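Long-range contacts in 5-formyl-3-hydroxy-2-methylpyridine 4-carboxylate 5-dehydrogenase (Mesorhizobium japonicum MAFF 303099, PDB 4OM8), which catalyses the NAD(+)-dependent oxidation of 5-formyl-3-hydroxy-2-methylpyridine-4-carboxylate in vitamin B6 degradation, and can also reduce it with NADH to 4-pyridoxate: residues 18-22 against 170-174; 89-94 against 113-118; 136-140 against 185-189. All blocks are in the same frame, centred on the assembly; numbering follows the deposited sequence.

Contact 1 of 3, residues 18-22 against 170-174; sequences AARLA and SIGLL
With CG trans to the backbone N (chi1 -179°) and a bend at chi2 (60°), the side chain of R20 leaves its helix and reaches the turn at I171 and G172. There NH2 donates to the carbonyl O of I171, 2.8 Å away, in a somewhat bent bond (149° at the hydrogen) that lies out of both the guanidinium plane and the carbonyl plane. Two waters widen the grip. One takes a hydrogen from NH1 of R20 and gives one to I171 O; the other accepts from NH2, lying in the guanidinium plane, and donates to G172 O at 3.2 Å. L173 lies over one face of the guanidinium, its CD1 offset toward the rim and reaching back to the CG of the arginine, and its CD2 is 3.8 Å from R20 NE. The turn is a Schellman motif closing helix 158-170, with G172 at positive phi as its C-prime residue, so the arginine binds a carbonyl in the turn that closes one Rossmann-domain helix from the flank of another, helix 14-23. L52 and I57 also pack on R20. Beside this polar junction L21 sends CD2 to within 4.0 Å of CD1 of I171, the two side chains meeting at a slant, and L26 packs on the same isoleucine.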
loop_
_atom_site.group_PDB
_atom_site.type_symbol
_atom_site.label_atom_id
_atom_site.label_comp_id
_atom_site.label_asym_id
_atom_site.label_seq_id
_atom_site.Cartn_x
_atom_site.Cartn_y
_atom_site.Cartn_z
ATOM N N ALA A 18 -19.944 12.677 -9.875
ATOM C CA ALA A 18 -20.693 13.838 -10.356
ATOM C C ALA A 18 -20.274 15.097 -9.605
ATOM O O ALA A 18 -19.981 16.134 -10.215
ATOM C CB ALA A 18 -22.200 13.603 -10.209
ATOM N N ALA A 19 -20.225 15.005 -8.286
ATOM C CA ALA A 19 -19.828 16.150 -7.474
ATOM C C ALA A 19 -18.418 16.631 -7.834
ATOM O O ALA A 19 -18.176 17.830 -7.956
ATOM C CB ALA A 19 -19.909 15.797 -6.004
ATOM N N ARG A 20 -17.489 15.692 -8.023
ATOM C CA ARG A 20 -16.103 16.073 -8.249
ATOM C C ARG A 20 -15.936 16.724 -9.607
ATOM O O ARG A 20 -15.169 17.677 -9.752
ATOM C CB ARG A 20 -15.167 14.863 -8.143
ATOM C CG ARG A 20 -13.697 15.219 -8.358
ATOM C CD ARG A 20 -13.259 16.222 -7.315
ATOM N NE ARG A 20 -11.884 16.694 -7.471
ATOM C CZ ARG A 20 -11.532 17.734 -8.221
ATOM N NH1 ARG A 20 -12.449 18.401 -8.922
ATOM N NH2 ARG A 20 -10.260 18.114 -8.269
ATOM N N LEU A 21 -16.633 16.194 -10.610
ATOM C CA LEU A 21 -16.570 16.787 -11.934
ATOM C C LEU A 21 -17.194 18.182 -11.947
ATOM O O LEU A 21 -16.639 19.101 -12.546
ATOM C CB LEU A 21 -17.270 15.881 -12.950
ATOM C CG LEU A 21 -16.515 14.574 -13.221
ATOM C CD1 LEU A 21 -17.396 13.607 -14.015
ATOM C CD2 LEU A 21 -15.220 14.845 -13.985
ATOM N N ALA A 22 -18.330 18.349 -11.284
ATOM C CA ALA A 22 -18.950 19.669 -11.227
ATOM C C ALA A 22 -18.069 20.673 -10.501
ATOM O O ALA A 22 -18.036 21.850 -10.858
ATOM C CB ALA A 22 -20.301 19.589 -10.557
ATOM N N SER A 170 -6.869 19.049 -15.931
ATOM C CA SER A 170 -7.419 20.411 -15.893
ATOM C C SER A 170 -8.230 20.723 -14.649
ATOM O O SER A 170 -8.363 21.886 -14.283
ATOM C CB SER A 170 -8.288 20.680 -17.121
ATOM O OG SER A 170 -9.567 20.082 -16.999
ATOM N N ILE A 171 -8.794 19.708 -14.004
ATOM C CA ILE A 171 -9.568 19.959 -12.798
ATOM C C ILE A 171 -8.793 19.568 -11.534
ATOM O O ILE A 171 -9.350 19.543 -10.445
ATOM C CB ILE A 171 -10.931 19.236 -12.831
ATOM C CG1 ILE A 171 -10.756 17.714 -12.900
ATOM C CG2 ILE A 171 -11.782 19.739 -14.004
ATOM C CD1 ILE A 171 -12.074 16.961 -12.787
ATOM N N GLY A 172 -7.500 19.301 -11.692
ATOM C CA GLY A 172 -6.621 19.099 -10.557
ATOM C C GLY A 172 -6.451 17.656 -10.113
ATOM O O GLY A 172 -5.942 17.397 -9.028
ATOM N N LEU A 173 -6.905 16.718 -10.934
ATOM C CA LEU A 173 -6.789 15.306 -10.602
ATOM C C LEU A 173 -5.564 14.704 -11.287
ATOM O O LEU A 173 -4.849 15.391 -12.013
ATOM C CB LEU A 173 -8.072 14.565 -10.983
ATOM C CG LEU A 173 -9.253 14.935 -10.084
ATOM C CD1 LEU A 173 -10.523 14.232 -10.550
ATOM C CD2 LEU A 173 -8.945 14.608 -8.619
ATOM N N LEU A 174 -5.309 13.429 -11.013
ATOM C CA LEU A 174 -4.067 12.790 -11.434
ATOM C C LEU A 174 -4.345 11.637 -12.383
ATOM O O LEU A 174 -4.662 10.526 -11.952
ATOM C CB LEU A 174 -3.298 12.290 -10.213
ATOM C CG LEU A 174 -3.061 13.302 -9.094
ATOM C CD1 LEU A 174 -2.447 12.617 -7.882
ATOM C CD2 LEU A 174 -2.146 14.413 -9.575
HETATM O O HOH W 1 -8.023 17.478 -6.566
HETATM O O HOH W 2 -11.642 21.103 -9.399
#

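Contact 2 of 3, residues 89-94 against 113-118. With NAD (nicotinamide-adenine-dinucleotide), chain C.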
loop_
_atom_site.group_PDB
_atom_site.type_symbol
_atom_site.label_atom_id
_atom_site.label_comp_id
_atom_site.label_asym_id
_atom_site.label_seq_id
_atom_site.Cartn_x
_atom_site.Cartn_y
_atom_site.Cartn_z
ATOM N N GLU A 89 -21.129 -4.220 -13.811
ATOM C CA GLU A 89 -20.048 -4.916 -14.481
ATOM C C GLU A 89 -20.570 -6.141 -15.247
ATOM O O GLU A 89 -20.414 -7.289 -14.825
ATOM C CB GLU A 89 -18.992 -5.301 -13.450
ATOM C CG GLU A 89 -17.701 -5.754 -14.056
ATOM C CD GLU A 89 -16.832 -4.601 -14.522
ATOM O OE1 GLU A 89 -15.605 -4.731 -14.365
ATOM O OE2 GLU A 89 -17.359 -3.586 -15.052
ATOM N N ASN A 90 -21.202 -5.869 -16.378
ATOM C CA ASN A 90 -21.918 -6.866 -17.161
ATOM C C ASN A 90 -21.939 -6.346 -18.586
ATOM O O ASN A 90 -22.524 -5.299 -18.843
ATOM C CB ASN A 90 -23.335 -7.064 -16.592
ATOM C CG ASN A 90 -24.172 -8.076 -17.366
ATOM O OD1 ASN A 90 -24.102 -8.179 -18.589
ATOM N ND2 ASN A 90 -24.989 -8.825 -16.635
ATOM N N ILE A 91 -21.285 -7.046 -19.508
ATOM C CA ILE A 91 -21.090 -6.476 -20.835
ATOM C C ILE A 91 -22.413 -6.334 -21.595
ATOM O O ILE A 91 -22.558 -5.425 -22.406
ATOM C CB ILE A 91 -20.078 -7.305 -21.657
ATOM C CG1 ILE A 91 -19.693 -6.560 -22.936
ATOM C CG2 ILE A 91 -20.627 -8.697 -21.956
ATOM C CD1 ILE A 91 -18.517 -7.162 -23.655
ATOM N N SER A 92 -23.393 -7.194 -21.314
ATOM C CA SER A 92 -24.682 -7.063 -21.990
ATOM C C SER A 92 -25.393 -5.775 -21.553
ATOM O O SER A 92 -25.981 -5.076 -22.387
ATOM C CB SER A 92 -25.573 -8.280 -21.730
ATOM O OG SER A 92 -25.992 -8.335 -20.380
ATOM N N ILE A 93 -25.324 -5.450 -20.261
ATOM C CA ILE A 93 -25.934 -4.210 -19.775
ATOM C C ILE A 93 -25.187 -2.989 -20.328
ATOM O O ILE A 93 -25.812 -2.021 -20.752
ATOM C CB ILE A 93 -25.971 -4.149 -18.232
ATOM C CG1 ILE A 93 -26.787 -5.328 -17.687
ATOM C CG2 ILE A 93 -26.581 -2.840 -17.756
ATOM C CD1 ILE A 93 -26.959 -5.311 -16.178
ATOM N N LYS A 94 -23.856 -3.035 -20.338
ATOM C CA LYS A 94 -23.091 -1.911 -20.883
ATOM C C LYS A 94 -23.381 -1.725 -22.374
ATOM O O LYS A 94 -23.569 -0.595 -22.842
ATOM C CB LYS A 94 -21.593 -2.105 -20.639
ATOM C CG LYS A 94 -21.210 -2.160 -19.151
ATOM C CD LYS A 94 -19.706 -2.079 -18.948
ATOM C CE LYS A 94 -19.335 -2.288 -17.490
ATOM N NZ LYS A 94 -20.026 -1.333 -16.567
ATOM N N SER A 113 -15.905 4.334 -20.192
ATOM C CA SER A 113 -16.431 3.369 -19.235
ATOM C C SER A 113 -15.634 3.394 -17.948
ATOM O O SER A 113 -14.403 3.451 -17.981
ATOM C CB SER A 113 -16.399 1.953 -19.807
ATOM O OG SER A 113 -16.903 1.029 -18.848
ATOM N N ASP A 114 -16.347 3.290 -16.824
ATOM C CA ASP A 114 -15.738 3.151 -15.501
ATOM C C ASP A 114 -15.423 1.687 -15.175
ATOM O O ASP A 114 -15.020 1.388 -14.050
ATOM C CB ASP A 114 -16.684 3.741 -14.442
ATOM C CG ASP A 114 -16.015 4.000 -13.094
ATOM O OD1 ASP A 114 -14.798 4.233 -13.041
ATOM O OD2 ASP A 114 -16.755 4.042 -12.089
ATOM N N THR A 115 -15.574 0.786 -16.150
ATOM C CA THR A 115 -15.370 -0.645 -15.905
ATOM C C THR A 115 -14.027 -0.946 -15.237
ATOM O O THR A 115 -13.010 -0.317 -15.525
ATOM C CB THR A 115 -15.464 -1.468 -17.205
ATOM O OG1 THR A 115 -15.374 -2.869 -16.882
ATOM C CG2 THR A 115 -14.331 -1.100 -18.167
ATOM N N SER A 116 -14.037 -1.923 -14.338
ATOM C CA SER A 116 -12.793 -2.414 -13.757
ATOM C C SER A 116 -12.217 -3.603 -14.530
ATOM O O SER A 116 -11.002 -3.734 -14.655
ATOM C CB SER A 116 -13.021 -2.805 -12.295
ATOM O OG SER A 116 -13.344 -1.670 -11.510
ATOM N N GLY A 117 -13.078 -4.473 -15.042
ATOM C CA GLY A 117 -12.606 -5.757 -15.532
ATOM C C GLY A 117 -12.991 -6.184 -16.930
ATOM O O GLY A 117 -12.601 -7.262 -17.371
ATOM N N ILE A 118 -13.764 -5.358 -17.630
ATOM C CA ILE A 118 -14.122 -5.679 -19.002
ATOM C C ILE A 118 -13.194 -4.923 -19.949
ATOM O O ILE A 118 -13.048 -3.710 -19.833
ATOM C CB ILE A 118 -15.588 -5.329 -19.279
ATOM C CG1 ILE A 118 -16.486 -6.049 -18.258
ATOM C CG2 ILE A 118 -15.961 -5.702 -20.714
ATOM C CD1 ILE A 118 -17.930 -5.602 -18.264
HETATM P PA NAD C . -23.377 -0.208 -8.454
HETATM O O1A NAD C . -23.984 -1.594 -8.589
HETATM O O2A NAD C . -23.192 0.420 -7.081
HETATM O O5B NAD C . -24.260 0.799 -9.346
HETATM C C5B NAD C . -24.711 0.459 -10.658
HETATM C C4B NAD C . -25.861 1.391 -11.006
HETATM O O4B NAD C . -26.191 1.244 -12.387
HETATM C C3B NAD C . -27.112 1.053 -10.195
HETATM O O3B NAD C . -27.571 2.210 -9.486
HETATM C C2B NAD C . -28.111 0.591 -11.249
HETATM O O2B NAD C . -29.480 0.906 -10.951
HETATM C C1B NAD C . -27.621 1.332 -12.477
HETATM N N9A NAD C . -28.048 0.784 -13.777
HETATM C C8A NAD C . -28.233 -0.503 -14.115
HETATM N N7A NAD C . -28.601 -0.606 -15.417
HETATM C C5A NAD C . -28.648 0.635 -15.928
HETATM C C6A NAD C . -28.965 1.245 -17.231
HETATM N N6A NAD C . -29.315 0.485 -18.298
HETATM N N1A NAD C . -28.895 2.590 -17.326
HETATM C C2A NAD C . -28.553 3.364 -16.281
HETATM N N3A NAD C . -28.254 2.876 -15.067
HETATM C C4A NAD C . -28.289 1.545 -14.838
HETATM O O3 NAD C . -22.007 -0.228 -9.304
HETATM P PN NAD C . -20.673 0.621 -9.003
HETATM O O1N NAD C . -19.914 -0.021 -7.857
HETATM O O2N NAD C . -20.955 2.105 -8.941
HETATM O O5D NAD C . -19.827 0.340 -10.334
HETATM C C5D NAD C . -20.261 0.807 -11.618
HETATM C C4D NAD C . -19.149 0.509 -12.617
HETATM O O4D NAD C . -17.954 1.104 -12.120
HETATM C C3D NAD C . -18.856 -0.977 -12.745
HETATM O O3D NAD C . -18.376 -1.199 -14.074
HETATM C C2D NAD C . -17.711 -1.213 -11.778
HETATM O O2D NAD C . -16.872 -2.298 -12.188
HETATM C C1D NAD C . -16.957 0.102 -11.876
HETATM N N1N NAD C . -16.177 0.463 -10.681
HETATM C C2N NAD C . -16.561 0.125 -9.433
HETATM C C3N NAD C . -15.787 0.516 -8.337
HETATM C C7N NAD C . -16.137 0.142 -6.920
HETATM O O7N NAD C . -17.290 -0.067 -6.573
HETATM N N7N NAD C . -15.125 0.026 -6.061
HETATM C C4N NAD C . -14.629 1.257 -8.540
HETATM C C5N NAD C . -14.269 1.600 -9.836
HETATM C C6N NAD C . -15.073 1.193 -10.891
#
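E89 reaches T115 and the turn after it with a side chain that also borders the cofactor ribose. Its CB lies 3.9 Å from NAD O2D, and CG, trans to the backbone N (chi1 -167°), runs past the same hydroxyl before the chain bends at chi2. E89 CD comes 3.3 Å from both NAD O2D and T115 OG1. The carboxylate then divides its work. E89 OE1 turns to the backbone, where G117 N donates to it nearly along the C-O axis at 2.6 Å; S116 N adds a weak bond. E89 OE2 accepts from T115 OG1 at 2.8 Å, on the syn side but 32° out of the carboxylate plane, and from the ribose hydroxyl O3D, also at 2.8 Å. T115 OG1 in turn accepts from I118 N in an ST motif, so the turn that presents these donors is itself braced. K94 approaches O3D from the helix that N90 caps, its NZ donating to that hydroxyl at 3.0 Å. The same ammonium forms a salt bridge to E85 and a hydrogen bond to P88 O, and pairs only distantly with OE2. Next to these polar groups CD1 of I118 packs against K94 CE, 3.7 Å away, and CG2 of I118 meets CD1 of I91. This is the nicotinamide-ribose part of a Rossmann NAD site, to which both E89 and K94 belong. O3D is thus held both as donor to the glutamate and as acceptor from the lysine, and the nearby ammonium would probably stabilise the negative charge on E89.

Contact 3 of 3, residues 136-140 against 185-189; sequences MHWSN and FVENR. With NAD (nicotinamide-adenine-dinucleotide), chain C.
H137 lies on strand 133-137, facing the start of helix 187-203, with H137 CA 9.0 Å from F185 CA, so the backbones stand apart and side chains bridge the interval. F185 turns an edge toward one face of the H137 ring in an edge-to-face pair, ring centroids 5.8 Å apart and planes at 60°. At the rim of the imidazole, near its plane, OE1 of E187 comes within 3.2 Å of H137 CE1, the carboxylate standing almost perpendicular to the ring. The other oxygen, OE2, accepts from S139 OG at 2.5 Å through its syn lone pair. E187 spans this interval because CG is trans to its backbone N (chi1 178°) and the chain stays extended beyond it. The contact thus joins the Rossmann-type NAD domain to the C-terminal domain of the 3-hydroxyacyl-CoA dehydrogenase family, beside the nicotinamide. H137, inferred to be important for catalysis, has its ND1 hydrogen-bonded to E149 OE1 and its NE2 to S116 OG; NE2 also lies 3.7 Å from NAD C5N. E149 further accepts from the backbone N of V186 and E187, tying the histidine to the helix start. N188 reaches the same nitrogen indirectly, its ND2 donating to a water 3.3 Å from H137 NE2. Another water gives hydrogens to W138 O and E187 OE1. An alanine in place of E187 would remove the carboxylate, which would probably deprive S139 OG of its acceptor and leave the hydroxyl freer to turn. Farther along the helix, R189 forms salt bridges to D251 and E197 of the second subunit.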
loop_
_atom_site.group_PDB
_atom_site.type_symbol
_atom_site.label_atom_id
_atom_site.label_comp_id
_atom_site.label_asym_id
_atom_site.label_seq_id
_atom_site.Cartn_x
_atom_site.Cartn_y
_atom_site.Cartn_z
ATOM N N MET A 136 -12.099 5.079 -18.498
ATOM C CA MET A 136 -11.804 6.123 -17.525
ATOM C C MET A 136 -12.146 5.519 -16.173
ATOM O O MET A 136 -13.297 5.552 -15.734
ATOM C CB MET A 136 -12.617 7.391 -17.798
ATOM C CG MET A 136 -12.285 8.566 -16.906
ATOM S SD MET A 136 -13.542 9.846 -17.113
ATOM C CE MET A 136 -12.726 11.244 -16.328
ATOM N N HIS A 137 -11.137 4.933 -15.533
ATOM C CA HIS A 137 -11.379 4.068 -14.395
ATOM C C HIS A 137 -11.069 4.795 -13.092
ATOM O O HIS A 137 -9.912 5.018 -12.752
ATOM C CB HIS A 137 -10.543 2.797 -14.524
ATOM C CG HIS A 137 -10.701 1.858 -13.377
ATOM N ND1 HIS A 137 -9.661 1.553 -12.529
ATOM C CD2 HIS A 137 -11.775 1.164 -12.929
ATOM C CE1 HIS A 137 -10.083 0.703 -11.610
ATOM N NE2 HIS A 137 -11.361 0.444 -11.833
ATOM N N TRP A 138 -12.131 5.185 -12.400
ATOM C CA TRP A 138 -12.041 5.865 -11.122
ATOM C C TRP A 138 -11.851 4.859 -10.002
ATOM O O TRP A 138 -11.948 3.649 -10.218
ATOM C CB TRP A 138 -13.305 6.678 -10.869
ATOM C CG TRP A 138 -13.582 7.777 -11.861
ATOM C CD1 TRP A 138 -13.837 7.648 -13.206
ATOM C CD2 TRP A 138 -13.678 9.169 -11.565
ATOM N NE1 TRP A 138 -14.071 8.890 -13.765
ATOM C CE2 TRP A 138 -13.975 9.839 -12.777
ATOM C CE3 TRP A 138 -13.535 9.922 -10.391
ATOM C CZ2 TRP A 138 -14.137 11.221 -12.841
ATOM C CZ3 TRP A 138 -13.685 11.300 -10.460
ATOM C CH2 TRP A 138 -13.987 11.935 -11.676
ATOM N N SER A 139 -11.578 5.361 -8.802
ATOM C CA SER A 139 -11.456 4.503 -7.623
ATOM C C SER A 139 -12.419 4.943 -6.525
ATOM O O SER A 139 -12.795 6.110 -6.454
ATOM C CB SER A 139 -10.015 4.512 -7.096
ATOM O OG SER A 139 -9.119 3.874 -8.002
ATOM N N ASN A 140 -12.825 4.005 -5.672
ATOM C CA ASN A 140 -13.787 4.307 -4.614
ATOM C C ASN A 140 -13.083 4.798 -3.356
ATOM O O ASN A 140 -12.161 4.141 -2.892
ATOM C CB ASN A 140 -14.613 3.060 -4.306
ATOM C CG ASN A 140 -15.707 3.320 -3.292
ATOM O OD1 ASN A 140 -16.358 4.362 -3.311
ATOM N ND2 ASN A 140 -15.937 2.346 -2.417
ATOM N N PHE A 185 -6.159 -3.550 -15.893
ATOM C CA PHE A 185 -5.371 -2.342 -16.179
ATOM C C PHE A 185 -4.100 -2.336 -15.311
ATOM O O PHE A 185 -3.338 -3.299 -15.369
ATOM C CB PHE A 185 -6.242 -1.098 -15.991
ATOM C CG PHE A 185 -7.580 -1.201 -16.684
ATOM C CD1 PHE A 185 -7.667 -1.654 -17.993
ATOM C CD2 PHE A 185 -8.748 -0.866 -16.018
ATOM C CE1 PHE A 185 -8.888 -1.759 -18.628
ATOM C CE2 PHE A 185 -9.973 -0.980 -16.636
ATOM C CZ PHE A 185 -10.049 -1.414 -17.950
ATOM N N VAL A 186 -3.843 -1.296 -14.519
ATOM C CA VAL A 186 -2.656 -1.331 -13.653
ATOM C C VAL A 186 -3.022 -1.455 -12.180
ATOM O O VAL A 186 -2.513 -2.352 -11.484
ATOM C CB VAL A 186 -1.762 -0.086 -13.861
ATOM C CG1 VAL A 186 -0.675 -0.003 -12.777
ATOM C CG2 VAL A 186 -1.143 -0.156 -15.257
ATOM N N GLU A 187 -3.905 -0.573 -11.712
ATOM C CA GLU A 187 -4.229 -0.488 -10.281
ATOM C C GLU A 187 -4.685 -1.834 -9.727
ATOM O O GLU A 187 -4.125 -2.352 -8.751
ATOM C CB GLU A 187 -5.312 0.569 -10.042
ATOM C CG GLU A 187 -5.732 0.697 -8.605
ATOM C CD GLU A 187 -7.002 1.508 -8.474
ATOM O OE1 GLU A 187 -7.973 1.204 -9.196
ATOM O OE2 GLU A 187 -7.031 2.454 -7.663
ATOM N N ASN A 188 -5.705 -2.420 -10.336
ATOM C CA ASN A 188 -6.231 -3.639 -9.751
ATOM C C ASN A 188 -5.319 -4.837 -10.007
ATOM O O ASN A 188 -5.382 -5.807 -9.261
ATOM C CB ASN A 188 -7.656 -3.896 -10.236
ATOM C CG ASN A 188 -8.665 -3.126 -9.402
ATOM O OD1 ASN A 188 -8.485 -3.004 -8.191
ATOM N ND2 ASN A 188 -9.699 -2.570 -10.041
ATOM N N ARG A 189 -4.434 -4.766 -11.005
ATOM C CA ARG A 189 -3.437 -5.830 -11.150
ATOM C C ARG A 189 -2.479 -5.830 -9.972
ATOM O O ARG A 189 -2.199 -6.874 -9.366
ATOM C CB ARG A 189 -2.638 -5.682 -12.444
ATOM C CG ARG A 189 -3.448 -5.984 -13.688
ATOM C CD ARG A 189 -2.566 -6.045 -14.927
ATOM N NE ARG A 189 -1.674 -7.194 -14.986
ATOM C CZ ARG A 189 -1.992 -8.358 -15.542
ATOM N NH1 ARG A 189 -3.182 -8.546 -16.093
ATOM N NH2 ARG A 189 -1.094 -9.339 -15.556
HETATM P PA NAD C . -23.377 -0.208 -8.454
HETATM O O1A NAD C . -23.984 -1.594 -8.589
HETATM O O2A NAD C . -23.192 0.420 -7.081
HETATM O O5B NAD C . -24.260 0.799 -9.346
HETATM C C5B NAD C . -24.711 0.459 -10.658
HETATM C C4B NAD C . -25.861 1.391 -11.006
HETATM O O4B NAD C . -26.191 1.244 -12.387
HETATM C C3B NAD C . -27.112 1.053 -10.195
HETATM O O3B NAD C . -27.571 2.210 -9.486
HETATM C C2B NAD C . -28.111 0.591 -11.249
HETATM O O2B NAD C . -29.480 0.906 -10.951
HETATM C C1B NAD C . -27.621 1.332 -12.477
HETATM N N9A NAD C . -28.048 0.784 -13.777
HETATM C C8A NAD C . -28.233 -0.503 -14.115
HETATM N N7A NAD C . -28.601 -0.606 -15.417
HETATM C C5A NAD C . -28.648 0.635 -15.928
HETATM C C6A NAD C . -28.965 1.245 -17.231
HETATM N N6A NAD C . -29.315 0.485 -18.298
HETATM N N1A NAD C . -28.895 2.590 -17.326
HETATM C C2A NAD C . -28.553 3.364 -16.281
HETATM N N3A NAD C . -28.254 2.876 -15.067
HETATM C C4A NAD C . -28.289 1.545 -14.838
HETATM O O3 NAD C . -22.007 -0.228 -9.304
HETATM P PN NAD C . -20.673 0.621 -9.003
HETATM O O1N NAD C . -19.914 -0.021 -7.857
HETATM O O2N NAD C . -20.955 2.105 -8.941
HETATM O O5D NAD C . -19.827 0.340 -10.334
HETATM C C5D NAD C . -20.261 0.807 -11.618
HETATM C C4D NAD C . -19.149 0.509 -12.617
HETATM O O4D NAD C . -17.954 1.104 -12.120
HETATM C C3D NAD C . -18.856 -0.977 -12.745
HETATM O O3D NAD C . -18.376 -1.199 -14.074
HETATM C C2D NAD C . -17.711 -1.213 -11.778
HETATM O O2D NAD C . -16.872 -2.298 -12.188
HETATM C C1D NAD C . -16.957 0.102 -11.876
HETATM N N1N NAD C . -16.177 0.463 -10.681
HETATM C C2N NAD C . -16.561 0.125 -9.433
HETATM C C3N NAD C . -15.787 0.516 -8.337
HETATM C C7N NAD C . -16.137 0.142 -6.920
HETATM O O7N NAD C . -17.290 -0.067 -6.573
HETATM N N7N NAD C . -15.125 0.026 -6.061
HETATM C C4N NAD C . -14.629 1.257 -8.540
HETATM C C5N NAD C . -14.269 1.600 -9.836
HETATM C C6N NAD C . -15.073 1.193 -10.891
HETATM O O HOH W 3 -11.825 -1.003 -8.931
HETATM O O HOH W 4 -10.722 1.328 -8.631
#

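How the contacts relate
Contacts 2 and 3 both touch NAD, and their centres are 13 Å apart. They join directly: M136 N lies 2.9 Å from S113 O, and W138 N the same distance from D114 OD1, both probable hydrogen bonds. T115 O packs on both H137 and F185, bringing the turn beside the ribose to the domain junction. Contact 1 is more remote: the side chain of L21 is about 13 Å from NAD. It nevertheless meets contact 3 through L21 CD2 and W138 CH2, 3.9 Å apart, whereas contacts 1 and 2 come no nearer than about 9 Å between closest atoms.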